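Local coordinates for protein bacteriohemerythrin (Methylococcus capsulatus, PDB 4XPX) that binds oxygen reversibly at a non-haem di-iron centre and may store it or deliver it to oxygen-requiring enzymes, at the Fe (II) ion site. Numbering follows the deposited sequence.

The Fe (II) ion site. Residues 20-21, 57-58, 61-62, 76, 80, 116-117, 121, 124. With FE2 (Fe (II) ion), chain B; FE2 (Fe (II) ion), chain C.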
ATOM      1  N   GLN A  20      -7.057  -5.062  -5.436  1.00  8.05           N
ATOM      2  CA  GLN A  20      -5.721  -4.446  -5.359  1.00  7.59           C
ATOM      3  C   GLN A  20      -5.164  -4.546  -3.957  1.00  7.00           C
ATOM      4  O   GLN A  20      -3.954  -4.780  -3.780  1.00  7.46           O
ATOM      5  CB  GLN A  20      -5.775  -2.959  -5.854  1.00  7.71           C
ATOM      6  CG  GLN A  20      -6.078  -2.877  -7.341  1.00  9.33           C
ATOM      7  CD  GLN A  20      -6.154  -1.453  -7.836  1.00  7.91           C
ATOM      8  OE1 GLN A  20      -6.420  -0.526  -7.146  1.00  9.18           O
ATOM      9  NE2 GLN A  20      -5.762  -1.279  -9.100  1.00 12.19           N
ATOM     10  N   HIS A  21      -6.017  -4.384  -2.939  1.00  6.83           N
ATOM     11  CA  HIS A  21      -5.525  -4.572  -1.550  1.00  7.35           C
ATOM     12  C   HIS A  21      -4.992  -5.959  -1.337  1.00  7.07           C
ATOM     13  O   HIS A  21      -3.955  -6.176  -0.693  1.00  7.26           O
ATOM     14  CB  HIS A  21      -6.617  -4.252  -0.549  1.00  7.34           C
ATOM     15  CG  HIS A  21      -6.993  -2.804  -0.531  1.00  7.08           C
ATOM     16  ND1 HIS A  21      -8.222  -2.347  -0.095  1.00  7.47           N
ATOM     17  CD2 HIS A  21      -6.279  -1.678  -0.884  1.00  7.25           C
ATOM     18  CE1 HIS A  21      -8.204  -1.006  -0.162  1.00  7.33           C
ATOM     19  NE2 HIS A  21      -7.058  -0.555  -0.657  1.00  7.10           N
ATOM     20  N   HIS A  57      -2.145   1.492  -7.393  1.00  7.32           N
ATOM     21  CA  HIS A  57      -3.359   1.356  -6.628  1.00  7.25           C
ATOM     22  C   HIS A  57      -3.869   2.747  -6.201  1.00  7.00           C
ATOM     23  O   HIS A  57      -5.096   3.050  -6.291  1.00  7.44           O
ATOM     24  CB  HIS A  57      -3.089   0.480  -5.417  1.00  7.24           C
ATOM     25  CG  HIS A  57      -4.207   0.531  -4.402  1.00  7.42           C
ATOM     26  ND1 HIS A  57      -5.508   0.189  -4.690  1.00  7.50           N
ATOM     27  CD2 HIS A  57      -4.223   0.960  -3.114  1.00  7.11           C
ATOM     28  CE1 HIS A  57      -6.257   0.405  -3.595  1.00  7.65           C
ATOM     29  NE2 HIS A  57      -5.504   0.882  -2.625  1.00  7.85           N
ATOM     30  N   PHE A  58      -2.989   3.566  -5.673  1.00  7.65           N
ATOM     31  CA  PHE A  58      -3.394   4.908  -5.250  1.00  7.52           C
ATOM     32  C   PHE A  58      -3.963   5.665  -6.412  1.00  8.21           C
ATOM     33  O   PHE A  58      -4.993   6.384  -6.258  1.00  8.65           O
ATOM     34  CB  PHE A  58      -2.213   5.658  -4.640  1.00  8.19           C
ATOM     35  CG  PHE A  58      -1.749   5.103  -3.283  1.00  7.91           C
ATOM     36  CD1 PHE A  58      -0.549   5.599  -2.781  1.00  8.78           C
ATOM     37  CD2 PHE A  58      -2.483   4.216  -2.542  1.00  8.28           C
ATOM     38  CE1 PHE A  58      -0.090   5.194  -1.537  1.00  9.18           C
ATOM     39  CE2 PHE A  58      -1.973   3.839  -1.313  1.00  8.91           C
ATOM     40  CZ  PHE A  58      -0.832   4.325  -0.795  1.00  9.14           C
ATOM     41  N   GLU A  61      -7.559   4.423  -7.098  1.00  8.07           N
ATOM     42  CA  GLU A  61      -8.526   4.959  -6.155  1.00  7.85           C
ATOM     43  C   GLU A  61      -8.737   6.462  -6.447  1.00  7.98           C
ATOM     44  O   GLU A  61      -9.917   6.942  -6.402  1.00  9.10           O
ATOM     45  CB  GLU A  61      -8.035   4.862  -4.705  1.00  8.37           C
ATOM     46  CG  GLU A  61      -8.073   3.451  -4.132  1.00  8.04           C
ATOM     47  CD  GLU A  61      -7.738   3.449  -2.645  1.00  7.07           C
ATOM     48  OE1 GLU A  61      -7.348   4.479  -2.131  1.00  7.97           O
ATOM     49  OE2 GLU A  61      -7.916   2.336  -2.034  1.00  7.32           O
ATOM     50  N   GLU A  62      -7.697   7.201  -6.675  1.00  8.64           N
ATOM     51  CA  GLU A  62      -7.831   8.666  -6.848  1.00  9.16           C
ATOM     52  C   GLU A  62      -8.618   8.977  -8.076  1.00  9.06           C
ATOM     53  O   GLU A  62      -9.457   9.926  -8.048  1.00  9.66           O
ATOM     54  CB  GLU A  62      -6.449   9.305  -6.906  1.00  9.43           C
ATOM     55  CG  GLU A  62      -5.770   9.292  -5.557  1.00  9.24           C
ATOM     56  CD  GLU A  62      -4.273   9.514  -5.605  1.00  9.95           C
ATOM     57  OE1 GLU A  62      -3.769  10.141  -6.617  1.00 13.87           O
ATOM     58  OE2 GLU A  62      -3.536   9.165  -4.640  1.00  9.88           O
ATOM     59  N   HIS A  76      -7.911  12.332   1.244  1.00  8.65           N
ATOM     60  CA  HIS A  76      -7.478  10.957   1.018  1.00  8.50           C
ATOM     61  C   HIS A  76      -6.248  10.929   0.168  1.00  8.98           C
ATOM     62  O   HIS A  76      -5.236  10.226   0.495  1.00  8.36           O
ATOM     63  CB  HIS A  76      -8.637  10.208   0.397  1.00  8.83           C
ATOM     64  CG  HIS A  76      -8.452   8.744   0.309  1.00  7.95           C
ATOM     65  ND1 HIS A  76      -9.531   7.913   0.486  1.00  8.65           N
ATOM     66  CD2 HIS A  76      -7.386   7.938   0.019  1.00  7.82           C
ATOM     67  CE1 HIS A  76      -9.063   6.651   0.329  1.00  8.31           C
ATOM     68  NE2 HIS A  76      -7.794   6.622   0.023  1.00  7.76           N
ATOM     69  N   HIS A  80      -2.262   9.346   0.793  1.00  7.74           N
ATOM     70  CA  HIS A  80      -1.485   8.561  -0.216  1.00  7.76           C
ATOM     71  C   HIS A  80      -0.172   9.231  -0.497  1.00  7.97           C
ATOM     72  O   HIS A  80       0.905   8.565  -0.510  1.00  8.32           O
ATOM     73  CB  HIS A  80      -2.232   8.450  -1.523  1.00  7.26           C
ATOM     74  CG  HIS A  80      -3.457   7.610  -1.473  1.00  7.41           C
ATOM     75  ND1 HIS A  80      -4.293   7.534  -2.562  1.00  7.97           N
ATOM     76  CD2 HIS A  80      -3.989   6.746  -0.571  1.00  7.39           C
ATOM     77  CE1 HIS A  80      -5.271   6.671  -2.278  1.00  7.74           C
ATOM     78  NE2 HIS A  80      -5.088   6.149  -1.068  1.00  7.55           N
ATOM     79  N   HIS A 116      -5.025   2.576   7.238  1.00  6.91           N
ATOM     80  CA  HIS A 116      -5.615   3.330   6.145  1.00  7.29           C
ATOM     81  C   HIS A 116      -6.838   2.638   5.548  1.00  7.23           C
ATOM     82  O   HIS A 116      -7.819   3.304   5.210  1.00  7.54           O
ATOM     83  CB  HIS A 116      -4.563   3.432   5.001  1.00  7.18           C
ATOM     84  CG  HIS A 116      -5.011   4.251   3.827  1.00  7.29           C
ATOM     85  ND1 HIS A 116      -4.937   5.629   3.783  1.00  7.45           N
ATOM     86  CD2 HIS A 116      -5.545   3.851   2.653  1.00  7.58           C
ATOM     87  CE1 HIS A 116      -5.391   6.025   2.595  1.00  7.37           C
ATOM     88  NE2 HIS A 116      -5.768   4.998   1.862  1.00  7.42           N
ATOM     89  N   ILE A 117      -6.786   1.327   5.356  1.00  7.01           N
ATOM     90  CA  ILE A 117      -7.880   0.686   4.658  1.00  7.34           C
ATOM     91  C   ILE A 117      -9.197   0.817   5.441  1.00  7.56           C
ATOM     92  O   ILE A 117     -10.202   1.253   4.905  1.00  8.16           O
ATOM     93  CB  ILE A 117      -7.538  -0.735   4.220  1.00  7.30           C
ATOM     94  CG1 ILE A 117      -6.433  -0.706   3.177  1.00  8.22           C
ATOM     95  CG2 ILE A 117      -8.805  -1.428   3.684  1.00  9.10           C
ATOM     96  CD1 ILE A 117      -5.780  -2.051   2.938  1.00  8.70           C
ATOM     97  N   ASP A 121     -10.030   4.144   3.374  1.00  7.30           N
ATOM     98  CA  ASP A 121     -10.626   3.548   2.194  1.00  7.38           C
ATOM     99  C   ASP A 121     -12.064   3.138   2.401  1.00  7.47           C
ATOM    100  O   ASP A 121     -12.900   3.313   1.498  1.00  8.22           O
ATOM    101  CB  ASP A 121      -9.819   2.335   1.680  1.00  7.38           C
ATOM    102  CG  ASP A 121      -8.501   2.692   1.046  1.00  7.10           C
ATOM    103  OD1 ASP A 121      -8.273   3.881   0.727  1.00  7.15           O
ATOM    104  OD2 ASP A 121      -7.706   1.728   0.869  1.00  7.88           O
ATOM    105  N   TYR A 124     -14.954   5.468   1.245  1.00  9.38           N
ATOM    106  CA  TYR A 124     -15.414   5.699  -0.109  1.00  9.47           C
ATOM    107  C   TYR A 124     -16.392   4.665  -0.625  1.00  9.36           C
ATOM    108  O   TYR A 124     -16.850   4.769  -1.737  1.00 10.65           O
ATOM    109  CB  TYR A 124     -14.248   5.905  -1.140  1.00  9.03           C
ATOM    110  CG  TYR A 124     -13.275   4.764  -1.289  1.00  8.18           C
ATOM    111  CD1 TYR A 124     -13.674   3.455  -1.517  1.00  8.73           C
ATOM    112  CD2 TYR A 124     -11.896   5.025  -1.290  1.00  8.20           C
ATOM    113  CE1 TYR A 124     -12.750   2.427  -1.690  1.00  9.03           C
ATOM    114  CE2 TYR A 124     -10.982   4.019  -1.413  1.00  8.36           C
ATOM    115  CZ  TYR A 124     -11.375   2.725  -1.597  1.00  7.80           C
ATOM    116  OH  TYR A 124     -10.511   1.656  -1.690  1.00  8.23           O
TER
HETATM  117 FE   FE2 B 201      -6.561   4.821  -0.144  1.00  7.01          FE
HETATM  118 FE   FE2 C 202      -6.367   1.420  -0.730  1.00  7.98          FE
HETATM  119  O   HOH W   1      -5.218   3.003  -0.397  1.00 10.45           O
HETATM  120  O   HOH W   2      -4.323   0.734   0.566  1.00  4.72           O
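The imidazole of His80 lies between Phe58 and its own helix: CD2 of the Phe58 ring stands 3.5 Å above the imidazole plane over its centre, and the carbonyl oxygen of His76 approaches the opposite face toward the rim. At its edge, in plane, come Glu61 OE1, the carboxylate carbon of Glu62 and His116 NE2. The methyl CD1 of Ile117 caps one face of His21 over the ring centre, the amide carbon CD of Gln20 lies at the edge of His57 in its ring plane, and Tyr124 carries the backbone oxygen of Asp121 over one face.

The flat groups converge on the oxygen-binding hemerythrin di-iron centre, whose two FE2 ions are 3.5 Å apart, both near octahedral. FE2 (chain B) takes NE2 of His76, His80 and His116; FE2 (chain C) takes NE2 of His57 and of His21, the latter 2.1 Å from FE. CG is anti to the backbone N in His57, His76 and His116 (chi1 -177° in His116), but anti to the carbonyl carbon in His21 and His80. Glu61 and Asp121 each bridge the irons in the 1,3 mode, OE1 and OD1 on FE2 (chain B), OE2 and OD2 on FE2 (chain C). Water 1 (or hydroxide) also bridges, its oxygen 2.3 Å from FE of FE2 (chain B) and 2.0 Å from FE of FE2 (chain C). Water 2 is a more distant ligand, its oxygen 2.5 Å from FE of FE2 (chain C); this position, on the two-histidine iron, probably matches the family's O2 site.

Second-shell bonds help to hold the His57 and His80 rings. His57 ND1 donates to Gln20 OE1 at 2.7 Å, nearly straight (172° at H); OE1 lies near the His57 ring plane, whereas ND1 stands above the Gln20 carbonyl plane. His80 ND1 donates in its ring plane to the anti lone pair of Glu62 OE2, a carboxylate that may increase the imidazole's donor strength. Separately, Tyr124 OH donates to Glu61 OE2 from above the carboxylate plane (60° out).

Helices 15-34, 40-67, 73-95 and 103-121 of the four-helix bundle all supply ligands, enclosing the irons; 3-10 helix 122-124 supplies Tyr124 as a second-shell donor.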